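Local coordinates for protein 2-Cys peroxiredoxin (Plasmodium yoelii, PDB 2H01) that probably reduces hydrogen peroxide and organic hydroperoxides to water and alcohols as a thiol-specific, thioredoxin-dependent peroxidase, at residues A[119-127]-A[136-146]. Sequence-based numbering, arbitrary orientation.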
ATOM      1  N   VAL A 119     -12.675   9.060   7.012  1.00 33.13           N
ATOM      2  CA  VAL A 119     -11.383   8.394   6.945  1.00 30.93           C
ATOM      3  C   VAL A 119     -11.401   7.176   6.032  1.00 29.54           C
ATOM      4  O   VAL A 119     -12.457   6.684   5.639  1.00 29.74           O
ATOM      5  CB  VAL A 119     -10.916   7.952   8.342  1.00 31.13           C
ATOM      6  CG1 VAL A 119     -10.794   9.166   9.258  1.00 28.98           C
ATOM      7  CG2 VAL A 119     -11.898   6.934   8.917  1.00 29.80           C
ATOM      8  N   ALA A 120     -10.214   6.692   5.704  1.00 28.21           N
ATOM      9  CA  ALA A 120     -10.094   5.536   4.843  1.00 27.23           C
ATOM     10  C   ALA A 120     -10.195   4.251   5.647  1.00 27.15           C
ATOM     11  O   ALA A 120      -9.775   4.195   6.801  1.00 27.98           O
ATOM     12  CB  ALA A 120      -8.766   5.575   4.091  1.00 26.27           C
ATOM     13  N   LEU A 121     -10.782   3.232   5.035  1.00 25.85           N
ATOM     14  CA  LEU A 121     -10.906   1.924   5.656  1.00 24.68           C
ATOM     15  C   LEU A 121      -9.582   1.206   5.394  1.00 24.14           C
ATOM     16  O   LEU A 121      -8.891   1.501   4.409  1.00 23.67           O
ATOM     17  CB  LEU A 121     -12.046   1.140   5.004  1.00 24.26           C
ATOM     18  CG  LEU A 121     -13.456   1.715   5.192  1.00 24.51           C
ATOM     19  CD1 LEU A 121     -14.358   1.193   4.104  1.00 22.24           C
ATOM     20  CD2 LEU A 121     -13.998   1.341   6.582  1.00 24.10           C
ATOM     21  N   ARG A 122      -9.226   0.276   6.272  1.00 25.05           N
ATOM     22  CA  ARG A 122      -7.995  -0.498   6.113  1.00 25.00           C
ATOM     23  C   ARG A 122      -8.050  -1.335   4.824  1.00 24.92           C
ATOM     24  O   ARG A 122      -9.026  -2.044   4.586  1.00 23.31           O
ATOM     25  CB  ARG A 122      -7.798  -1.412   7.320  1.00 24.73           C
ATOM     26  CG  ARG A 122      -7.337  -0.692   8.593  1.00 25.99           C
ATOM     27  CD  ARG A 122      -7.252  -1.662   9.758  1.00 27.62           C
ATOM     28  NE  ARG A 122      -6.651  -1.061  10.948  1.00 31.32           N
ATOM     29  CZ  ARG A 122      -7.239  -0.143  11.715  1.00 33.07           C
ATOM     30  NH1 ARG A 122      -8.459   0.293  11.429  1.00 34.47           N
ATOM     31  NH2 ARG A 122      -6.601   0.349  12.769  1.00 32.25           N
ATOM     32  N   ALA A 123      -7.008  -1.243   3.998  1.00 23.53           N
ATOM     33  CA  ALA A 123      -6.969  -1.998   2.749  1.00 23.30           C
ATOM     34  C   ALA A 123      -5.559  -2.176   2.174  1.00 22.80           C
ATOM     35  O   ALA A 123      -4.715  -1.276   2.289  1.00 23.92           O
ATOM     36  CB  ALA A 123      -7.861  -1.315   1.711  1.00 23.05           C
ATOM     37  N   PHE A 124      -5.307  -3.340   1.569  1.00 21.24           N
ATOM     38  CA  PHE A 124      -4.015  -3.604   0.933  1.00 21.28           C
ATOM     39  C   PHE A 124      -4.304  -3.755  -0.555  1.00 21.26           C
ATOM     40  O   PHE A 124      -5.113  -4.591  -0.955  1.00 24.68           O
ATOM     41  CB  PHE A 124      -3.352  -4.892   1.456  1.00 21.58           C
ATOM     42  CG  PHE A 124      -2.956  -4.838   2.912  1.00 21.87           C
ATOM     43  CD1 PHE A 124      -2.123  -3.831   3.391  1.00 22.65           C
ATOM     44  CD2 PHE A 124      -3.441  -5.787   3.812  1.00 20.77           C
ATOM     45  CE1 PHE A 124      -1.781  -3.766   4.757  1.00 22.30           C
ATOM     46  CE2 PHE A 124      -3.108  -5.730   5.173  1.00 19.73           C
ATOM     47  CZ  PHE A 124      -2.280  -4.719   5.644  1.00 19.93           C
ATOM     48  N   VAL A 125      -3.657  -2.934  -1.371  1.00 19.95           N
ATOM     49  CA  VAL A 125      -3.868  -2.969  -2.812  1.00 19.11           C
ATOM     50  C   VAL A 125      -2.553  -3.198  -3.540  1.00 19.48           C
ATOM     51  O   VAL A 125      -1.643  -2.370  -3.481  1.00 19.42           O
ATOM     52  CB  VAL A 125      -4.487  -1.648  -3.297  1.00 19.83           C
ATOM     53  CG1 VAL A 125      -4.879  -1.756  -4.771  1.00 19.78           C
ATOM     54  CG2 VAL A 125      -5.704  -1.313  -2.437  1.00 19.25           C
ATOM     55  N   LEU A 126      -2.451  -4.329  -4.227  1.00 19.38           N
ATOM     56  CA  LEU A 126      -1.230  -4.658  -4.952  1.00 18.54           C
ATOM     57  C   LEU A 126      -1.400  -4.305  -6.425  1.00 17.35           C
ATOM     58  O   LEU A 126      -2.360  -4.731  -7.069  1.00 17.03           O
ATOM     59  CB  LEU A 126      -0.901  -6.148  -4.778  1.00 17.96           C
ATOM     60  CG  LEU A 126       0.216  -6.741  -5.639  1.00 18.61           C
ATOM     61  CD1 LEU A 126       1.538  -6.030  -5.372  1.00 17.21           C
ATOM     62  CD2 LEU A 126       0.321  -8.233  -5.362  1.00 17.92           C
ATOM     63  N   ILE A 127      -0.544  -3.608  -6.937  1.00 20.00           N
ATOM     64  CA  ILE A 127      -0.528  -3.079  -8.295  1.00 20.00           C
ATOM     65  C   ILE A 127       0.721  -3.526  -9.047  1.00 20.00           C
ATOM     66  O   ILE A 127       1.835  -3.486  -8.478  1.00 18.20           O
ATOM     67  CB  ILE A 127      -0.611  -1.541  -8.275  1.00 20.00           C
ATOM     68  CG1 ILE A 127      -1.737  -1.078  -7.348  1.00 20.00           C
ATOM     69  CG2 ILE A 127      -0.819  -1.001  -9.682  1.00 20.00           C
ATOM     70  CD1 ILE A 127      -1.700   0.400  -7.033  1.00 20.00           C
ATOM     71  N   LEU A 136      -7.162  -6.813  -3.909  1.00 23.83           N
ATOM     72  CA  LEU A 136      -7.618  -5.936  -2.868  1.00 23.39           C
ATOM     73  C   LEU A 136      -7.872  -6.770  -1.628  1.00 23.09           C
ATOM     74  O   LEU A 136      -8.634  -7.717  -1.642  1.00 23.63           O
ATOM     75  CB  LEU A 136      -8.894  -5.231  -3.327  1.00 24.79           C
ATOM     76  CG  LEU A 136      -9.551  -4.170  -2.475  1.00 26.62           C
ATOM     77  CD1 LEU A 136      -9.873  -3.012  -3.345  1.00 27.82           C
ATOM     78  CD2 LEU A 136     -10.805  -4.735  -1.897  1.00 27.92           C
ATOM     79  N   LEU A 137      -7.217  -6.404  -0.549  1.00 21.58           N
ATOM     80  CA  LEU A 137      -7.431  -7.113   0.707  1.00 21.30           C
ATOM     81  C   LEU A 137      -8.079  -6.159   1.713  1.00 22.02           C
ATOM     82  O   LEU A 137      -7.584  -5.064   1.941  1.00 23.33           O
ATOM     83  CB  LEU A 137      -6.097  -7.634   1.249  1.00 18.47           C
ATOM     84  CG  LEU A 137      -5.770  -9.123   1.080  1.00 18.97           C
ATOM     85  CD1 LEU A 137      -6.053  -9.606  -0.316  1.00 16.15           C
ATOM     86  CD2 LEU A 137      -4.297  -9.339   1.428  1.00 18.72           C
ATOM     87  N   VAL A 138      -9.186  -6.583   2.310  1.00 22.22           N
ATOM     88  CA  VAL A 138      -9.896  -5.750   3.268  1.00 22.68           C
ATOM     89  C   VAL A 138     -10.338  -6.486   4.522  1.00 22.89           C
ATOM     90  O   VAL A 138     -10.138  -7.694   4.663  1.00 23.50           O
ATOM     91  CB  VAL A 138     -11.163  -5.150   2.641  1.00 23.93           C
ATOM     92  CG1 VAL A 138     -10.800  -3.987   1.723  1.00 23.36           C
ATOM     93  CG2 VAL A 138     -11.909  -6.242   1.883  1.00 22.83           C
ATOM     94  N   ASN A 139     -10.954  -5.725   5.423  1.00 21.81           N
ATOM     95  CA  ASN A 139     -11.473  -6.251   6.680  1.00 22.50           C
ATOM     96  C   ASN A 139     -10.519  -7.177   7.434  1.00 21.53           C
ATOM     97  O   ASN A 139      -9.373  -6.805   7.698  1.00 21.86           O
ATOM     98  CB  ASN A 139     -12.821  -6.924   6.418  1.00 23.08           C
ATOM     99  CG  ASN A 139     -13.880  -5.917   6.008  1.00 26.31           C
ATOM    100  OD1 ASN A 139     -14.152  -4.964   6.745  1.00 28.16           O
ATOM    101  ND2 ASN A 139     -14.467  -6.103   4.827  1.00 26.58           N
ATOM    102  N   ASN A 140     -10.965  -8.378   7.769  1.00 19.38           N
ATOM    103  CA  ASN A 140     -10.106  -9.264   8.531  1.00 19.56           C
ATOM    104  C   ASN A 140      -8.873  -9.799   7.820  1.00 19.97           C
ATOM    105  O   ASN A 140      -8.076 -10.515   8.416  1.00 20.09           O
ATOM    106  CB  ASN A 140     -10.942 -10.384   9.154  1.00 19.33           C
ATOM    107  CG  ASN A 140     -11.667  -9.914  10.420  1.00 20.18           C
ATOM    108  OD1 ASN A 140     -12.740 -10.412  10.772  1.00 22.00           O
ATOM    109  ND2 ASN A 140     -11.067  -8.939  11.107  1.00 18.40           N
ATOM    110  N   LEU A 141      -8.708  -9.442   6.551  1.00 18.75           N
ATOM    111  CA  LEU A 141      -7.523  -9.847   5.812  1.00 19.38           C
ATOM    112  C   LEU A 141      -6.612  -8.623   5.674  1.00 20.65           C
ATOM    113  O   LEU A 141      -5.486  -8.726   5.185  1.00 21.35           O
ATOM    114  CB  LEU A 141      -7.890 -10.406   4.431  1.00 18.42           C
ATOM    115  CG  LEU A 141      -8.301 -11.889   4.389  1.00 17.87           C
ATOM    116  CD1 LEU A 141      -8.568 -12.313   2.934  1.00 15.54           C
ATOM    117  CD2 LEU A 141      -7.192 -12.754   4.999  1.00 18.20           C
ATOM    118  N   ALA A 142      -7.106  -7.463   6.113  1.00 20.43           N
ATOM    119  CA  ALA A 142      -6.331  -6.228   6.052  1.00 20.73           C
ATOM    120  C   ALA A 142      -5.751  -5.898   7.422  1.00 21.87           C
ATOM    121  O   ALA A 142      -6.093  -4.878   8.023  1.00 20.53           O
ATOM    122  CB  ALA A 142      -7.204  -5.074   5.570  1.00 19.90           C
ATOM    123  N   LEU A 143      -4.862  -6.760   7.905  1.00 22.76           N
ATOM    124  CA  LEU A 143      -4.242  -6.568   9.211  1.00 24.43           C
ATOM    125  C   LEU A 143      -2.718  -6.621   9.135  1.00 25.16           C
ATOM    126  O   LEU A 143      -2.156  -7.178   8.192  1.00 24.15           O
ATOM    127  CB  LEU A 143      -4.741  -7.648  10.175  1.00 24.95           C
ATOM    128  CG  LEU A 143      -6.255  -7.711  10.408  1.00 26.61           C
ATOM    129  CD1 LEU A 143      -6.589  -8.895  11.321  1.00 25.85           C
ATOM    130  CD2 LEU A 143      -6.732  -6.401  11.039  1.00 25.36           C
ATOM    131  N   GLY A 144      -2.052  -6.045  10.130  1.00 26.09           N
ATOM    132  CA  GLY A 144      -0.604  -6.076  10.146  1.00 27.36           C
ATOM    133  C   GLY A 144      -0.122  -7.516  10.104  1.00 28.61           C
ATOM    134  O   GLY A 144       0.941  -7.824   9.562  1.00 30.08           O
ATOM    135  N   ARG A 145      -0.930  -8.401  10.661  1.00 28.85           N
ATOM    136  CA  ARG A 145      -0.717  -9.838  10.693  1.00 28.73           C
ATOM    137  C   ARG A 145      -0.732 -10.466   9.296  1.00 28.89           C
ATOM    138  O   ARG A 145      -0.418 -11.630   9.107  1.00 29.79           O
ATOM    139  CB  ARG A 145      -1.864 -10.446  11.478  1.00 29.11           C
ATOM    140  CG  ARG A 145      -1.467 -11.346  12.556  1.00 32.07           C
ATOM    141  CD  ARG A 145      -2.435 -12.443  12.765  1.00 31.90           C
ATOM    142  NE  ARG A 145      -2.660 -12.664  14.172  1.00 31.96           N
ATOM    143  CZ  ARG A 145      -1.966 -13.495  14.901  1.00 31.72           C
ATOM    144  NH1 ARG A 145      -0.992 -14.201  14.363  1.00 31.46           N
ATOM    145  NH2 ARG A 145      -2.259 -13.621  16.175  1.00 33.61           N
ATOM    146  N   SER A 146      -1.072  -9.663   8.309  1.00 29.11           N
ATOM    147  CA  SER A 146      -1.280 -10.155   6.975  1.00 29.34           C
ATOM    148  C   SER A 146      -0.024 -10.101   6.102  1.00 29.58           C
ATOM    149  O   SER A 146      -0.048 -10.547   4.969  1.00 29.34           O
ATOM    150  CB  SER A 146      -2.407  -9.369   6.311  1.00 29.10           C
ATOM    151  OG  SER A 146      -3.656  -9.951   6.555  1.00 29.69           O
TER
HETATM  152  O   HOH W   1     -11.126  -2.938   5.971  1.00 39.72           O
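F124 and L137 face each other as an antiparallel hydrogen-bonded pair. F124 N gives its hydrogen to L137 O at 2.9 Å. L137 N returns a bond to F124 O at 2.8 Å. A CA-H...O contact, A123 CA to L137 O at 3.2 Å, adds to them. A water bridges R122 and N139: it donates to R122 O and accepts from N139 N. S146 OG donates a hydrogen bond to L141 O at 2.6 Å, from above the carbonyl plane.

The apolar contact centres on the F124 ring. Its CG is anti to the carbonyl carbon (chi1 -65°), and the ring reaches past L137 to the loop and 3-10 segments of 140-146. F124 CB lies 3.9 Å from L137 CB. F124 CE2 lies 3.4 Å from A142 CA. L141 O sits at the ring edge, in the plane of the ring. I150 of helix 147-163 also touches F124 and L137. The A142 methyl packs against the R122 backbone, with A142 CB 3.7 Å from R122 O. The side chain of R122 lies about 8 Å from that of C47, predicted to be the peroxidatic cysteine.

This is the beta hairpin of strands 119-127 and 133-138, leading into helix 147-163, in the thioredoxin-like fold of peroxiredoxins.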